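PDB 1O5H: formiminotetrahydrofolate cyclodeaminase from Thermotoga maritima, which probably catalyses the cyclisation of 5-formiminotetrahydrofolate to 5,10-methenyltetrahydrofolate with release of ammonia, a step of folate-linked one-carbon metabolism. Local coordinates for residues 41-46 against 158-163; 123-128 against 193-198. All blocks are in the same frame, centred on the assembly; numbering follows the deposited sequence.

Contact 1: 41-46 against 158-163; sequences SVVGAM and HAVFQV
Gly44 and Val160 bring the two helices closest, with 6.0 Å between the CA of Gly44 and the CA of Val160. Segments 41-46 and 158-163 run in roughly opposite directions, and no hydrogen bond joins them; each keeps its own helical bonds, such as Ala45 N to Ser41 O at 2.8 Å. Val160 does most of the work. Its CG2 branch, beside its own backbone N and anti to the carbonyl carbon, points into the other helix, where it meets the backbone at Gly44 N (3.6 Å) and the side chain at Val43 CG1, also 3.6 Å from Val160 CG2. The two valines pass each other side by side, methyl against methyl, and CG2 rests on Val43 and the bare backbone of Gly44 at once. Its other branch, CG1, lies against Met128 of helix 107-141, and the side chain also touches Val124. Val43 also touches Met46 of the second subunit, and Ala159 meets Ala159 of that subunit, so this helix pair reaches the dimer interface. The result is a small contact, methyl on methyl and methyl on backbone: antiparallel helix packing, with a glycine at the close approach, in the core of an all-helical bundle.

Contact 2: 123-128 against 193-198; sequences DVIRVM and AQIEGC
Ile195 reaches across to Ile125 and Met128, and it is the one residue of 193-198 that touches segment 123-128. This is helix-on-helix packing in the all-alpha bundle: helix 107-141 and helix 178-206 run in broadly the same direction here, and the nearest backbone pair, Met128 CA and Ile195 CA, is 7.3 Å apart, so a side chain has to bridge the gap.

Near the start of the second segment, Gln194 touches Lys129 and His133 of helix 107-141, just beyond segment 123-128.

Then comes Ile195. Its longer branch is extended, CD1 anti to CA about the CB-CG1 bond (chi2 172°), and this carries the terminal methyl to the surface of helix 107-141. There it lies over two residues one turn apart: Ile195 CD1 is 4.0 Å from Ile125 CG2, the two isoleucine side chains crossing at about a right angle, and likewise 4.0 Å from Met128 CB. Only the base of the Met128 side chain takes part, because the selenomethionine bends at chi2 (-56°) and again at chi3, taking its selenium away from helix 178-206. Phe161 of helix 147-172 packs on Ile195 as well, so a third helix helps to enclose this buried residue.

Further on, Cys198 returns to helix 107-141, meeting His133 and Glu136, which extends the packing beyond Met128. The two segments exchange no hydrogen bond. Within segment 123-128 the polar atom nearest the bridging methyl belongs to the main chain: Ile125 O sits 3.8 Å from Ile195 CD1.

Overall arrangement
The two contacts lie about 10 Å apart, centre to centre, and use four different helices. Along the chain their segments alternate: 41-46, then 123-128, 158-163 and 193-198. Helix 147-172, which carries one half of contact 1, follows helix 107-141 and precedes helix 178-206, the two helices of contact 2, and it touches both. His158 NE2 makes a weak hydrogen bond to Glu196 OE2, and Ser41 packs on Val124. Contact 1, its centre about 4 Å from the centre of the subunit, borders the second subunit; contact 2 meets no other chain of the dimer. Through helix 147-172 the two contacts join four helices from separate parts of the chain in the interior of this all-helical subunit.

Contact 1: 41-46 against 158-163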
# COMPACT_ATOMS: atom_id res chain seq x y z
N SER A 41 1.58 8.43 -0.29
CA SER A 41 2.81 8.76 0.44
C SER A 41 3.00 7.94 1.70
O SER A 41 4.12 7.47 1.99
CB SER A 41 2.84 10.22 0.81
OG SER A 41 2.91 11.00 -0.36
N VAL A 42 1.93 7.78 2.48
CA VAL A 42 2.06 7.07 3.74
C VAL A 42 2.40 5.62 3.46
O VAL A 42 3.28 5.01 4.11
CB VAL A 42 0.80 7.17 4.56
CG1 VAL A 42 0.98 6.39 5.86
CG2 VAL A 42 0.51 8.63 4.85
N VAL A 43 1.73 5.06 2.46
CA VAL A 43 2.05 3.71 2.07
C VAL A 43 3.48 3.66 1.60
O VAL A 43 4.23 2.78 1.96
CB VAL A 43 1.14 3.20 0.98
CG1 VAL A 43 1.59 1.88 0.56
CG2 VAL A 43 -0.33 3.15 1.49
N GLY A 44 3.89 4.65 0.82
CA GLY A 44 5.24 4.63 0.29
C GLY A 44 6.22 4.58 1.44
O GLY A 44 7.21 3.85 1.42
N ALA A 45 5.94 5.38 2.47
CA ALA A 45 6.81 5.48 3.62
C ALA A 45 6.98 4.12 4.24
O ALA A 45 8.07 3.72 4.54
CB ALA A 45 6.23 6.44 4.61
N MSE A 46 5.88 3.39 4.40
CA MSE A 46 5.95 2.06 4.97
C MSE A 46 6.73 1.12 4.07
O MSE A 46 7.45 0.24 4.56
CB MSE A 46 4.56 1.52 5.22
CG MSE A 46 3.89 2.16 6.42
SE MSE A 46 2.03 1.64 6.50
CE MSE A 46 1.54 2.18 4.82
N HIS A 158 5.12 -0.29 -6.32
CA HIS A 158 4.37 -0.22 -7.54
C HIS A 158 2.97 0.39 -7.37
O HIS A 158 2.55 1.26 -8.16
CB HIS A 158 4.28 -1.61 -8.12
CG HIS A 158 3.57 -1.68 -9.43
ND1 HIS A 158 2.30 -2.19 -9.56
CD2 HIS A 158 3.96 -1.30 -10.67
CE1 HIS A 158 1.93 -2.13 -10.83
NE2 HIS A 158 2.93 -1.59 -11.52
N ALA A 159 2.24 -0.04 -6.35
CA ALA A 159 0.89 0.51 -6.15
C ALA A 159 0.95 2.02 -5.88
O ALA A 159 0.13 2.77 -6.40
CB ALA A 159 0.17 -0.20 -4.99
N VAL A 160 1.92 2.44 -5.07
CA VAL A 160 2.01 3.83 -4.72
C VAL A 160 2.22 4.56 -6.04
O VAL A 160 1.54 5.54 -6.33
CB VAL A 160 3.16 4.10 -3.77
CG1 VAL A 160 3.27 5.61 -3.51
CG2 VAL A 160 2.92 3.39 -2.45
N PHE A 161 3.11 4.04 -6.87
CA PHE A 161 3.28 4.67 -8.13
C PHE A 161 1.94 4.77 -8.85
O PHE A 161 1.59 5.82 -9.40
CB PHE A 161 4.28 3.96 -9.03
CG PHE A 161 4.16 4.36 -10.45
CD1 PHE A 161 4.71 5.58 -10.89
CD2 PHE A 161 3.39 3.60 -11.34
CE1 PHE A 161 4.57 6.01 -12.24
CE2 PHE A 161 3.23 4.02 -12.69
CZ PHE A 161 3.83 5.23 -13.14
N GLN A 162 1.20 3.68 -8.89
CA GLN A 162 -0.10 3.77 -9.56
C GLN A 162 -0.98 4.82 -8.93
O GLN A 162 -1.56 5.61 -9.66
CB GLN A 162 -0.80 2.44 -9.63
CG GLN A 162 -0.15 1.54 -10.66
CD GLN A 162 -0.60 0.10 -10.56
OE1 GLN A 162 -0.86 -0.42 -9.46
NE2 GLN A 162 -0.71 -0.55 -11.70
N VAL A 163 -1.03 4.87 -7.60
CA VAL A 163 -1.89 5.83 -6.89
C VAL A 163 -1.53 7.22 -7.36
O VAL A 163 -2.37 7.97 -7.88
CB VAL A 163 -1.72 5.76 -5.37
CG1 VAL A 163 -2.29 6.96 -4.71
CG2 VAL A 163 -2.37 4.52 -4.80

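Contact 2: 123-128 against 193-198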
# COMPACT_ATOMS: atom_id res chain seq x y z
N ASP A 123 6.37 14.35 -7.09
CA ASP A 123 7.49 14.18 -6.17
C ASP A 123 7.43 12.85 -5.47
O ASP A 123 8.44 12.16 -5.39
CB ASP A 123 7.59 15.36 -5.21
CG ASP A 123 8.12 16.61 -5.90
OD1 ASP A 123 8.66 16.45 -7.03
OD2 ASP A 123 8.04 17.78 -5.44
N VAL A 124 6.24 12.44 -5.03
CA VAL A 124 6.08 11.13 -4.41
C VAL A 124 6.59 10.07 -5.35
O VAL A 124 7.33 9.18 -4.93
CB VAL A 124 4.62 10.81 -4.06
CG1 VAL A 124 4.53 9.40 -3.54
CG2 VAL A 124 4.09 11.77 -3.02
N ILE A 125 6.22 10.16 -6.61
CA ILE A 125 6.68 9.19 -7.60
C ILE A 125 8.19 9.15 -7.72
O ILE A 125 8.80 8.10 -7.90
CB ILE A 125 6.08 9.49 -8.97
CG1 ILE A 125 4.59 9.13 -8.98
CG2 ILE A 125 6.79 8.70 -10.03
CD1 ILE A 125 3.87 9.57 -10.22
N ARG A 126 8.83 10.31 -7.62
CA ARG A 126 10.27 10.30 -7.73
C ARG A 126 10.85 9.51 -6.59
O ARG A 126 11.73 8.70 -6.81
CB ARG A 126 10.84 11.69 -7.69
CG ARG A 126 10.56 12.54 -8.87
CD ARG A 126 11.37 13.79 -8.76
NE ARG A 126 10.87 14.84 -9.61
CZ ARG A 126 11.61 15.87 -9.99
NH1 ARG A 126 11.10 16.83 -10.76
NH2 ARG A 126 12.88 15.93 -9.58
N VAL A 127 10.36 9.73 -5.38
CA VAL A 127 10.81 8.91 -4.26
C VAL A 127 10.56 7.43 -4.56
O VAL A 127 11.43 6.59 -4.33
CB VAL A 127 10.14 9.30 -2.94
CG1 VAL A 127 10.67 8.44 -1.81
CG2 VAL A 127 10.35 10.81 -2.63
N MSE A 128 9.40 7.12 -5.11
CA MSE A 128 9.15 5.74 -5.50
C MSE A 128 10.18 5.23 -6.49
O MSE A 128 10.68 4.12 -6.33
CB MSE A 128 7.73 5.54 -6.03
CG MSE A 128 6.66 5.68 -4.95
SE MSE A 128 6.93 4.46 -3.40
CE MSE A 128 8.06 5.54 -2.19
N ALA A 193 8.76 4.20 -16.45
CA ALA A 193 9.53 3.16 -17.09
C ALA A 193 10.56 2.62 -16.12
O ALA A 193 10.74 1.39 -16.01
CB ALA A 193 10.16 3.65 -18.35
N GLN A 194 11.20 3.53 -15.39
CA GLN A 194 12.22 3.15 -14.42
C GLN A 194 11.61 2.27 -13.37
O GLN A 194 12.08 1.16 -13.12
CB GLN A 194 12.92 4.38 -13.84
CG GLN A 194 14.02 4.93 -14.80
CD GLN A 194 14.61 6.24 -14.33
OE1 GLN A 194 14.90 6.40 -13.14
NE2 GLN A 194 14.79 7.21 -15.26
N ILE A 195 10.49 2.73 -12.82
CA ILE A 195 9.78 2.01 -11.80
C ILE A 195 9.25 0.64 -12.29
O ILE A 195 9.46 -0.37 -11.63
CB ILE A 195 8.66 2.88 -11.21
CG1 ILE A 195 9.25 4.04 -10.40
CG2 ILE A 195 7.75 2.05 -10.30
CD1 ILE A 195 8.23 5.02 -9.97
N GLU A 196 8.56 0.61 -13.43
CA GLU A 196 8.13 -0.67 -14.00
C GLU A 196 9.27 -1.64 -14.16
O GLU A 196 9.15 -2.80 -13.77
CB GLU A 196 7.52 -0.49 -15.39
CG GLU A 196 6.02 -0.30 -15.41
CD GLU A 196 5.30 -1.32 -14.54
OE1 GLU A 196 5.43 -2.55 -14.80
OE2 GLU A 196 4.61 -0.88 -13.58
N GLY A 197 10.38 -1.14 -14.73
CA GLY A 197 11.52 -1.97 -15.02
C GLY A 197 12.04 -2.61 -13.77
O GLY A 197 12.08 -3.83 -13.69
N CYS A 198 12.45 -1.78 -12.80
CA CYS A 198 12.90 -2.31 -11.51
C CYS A 198 11.88 -3.30 -10.94
O CYS A 198 12.22 -4.39 -10.51
CB CYS A 198 13.10 -1.16 -10.53
SG CYS A 198 14.58 -0.16 -10.82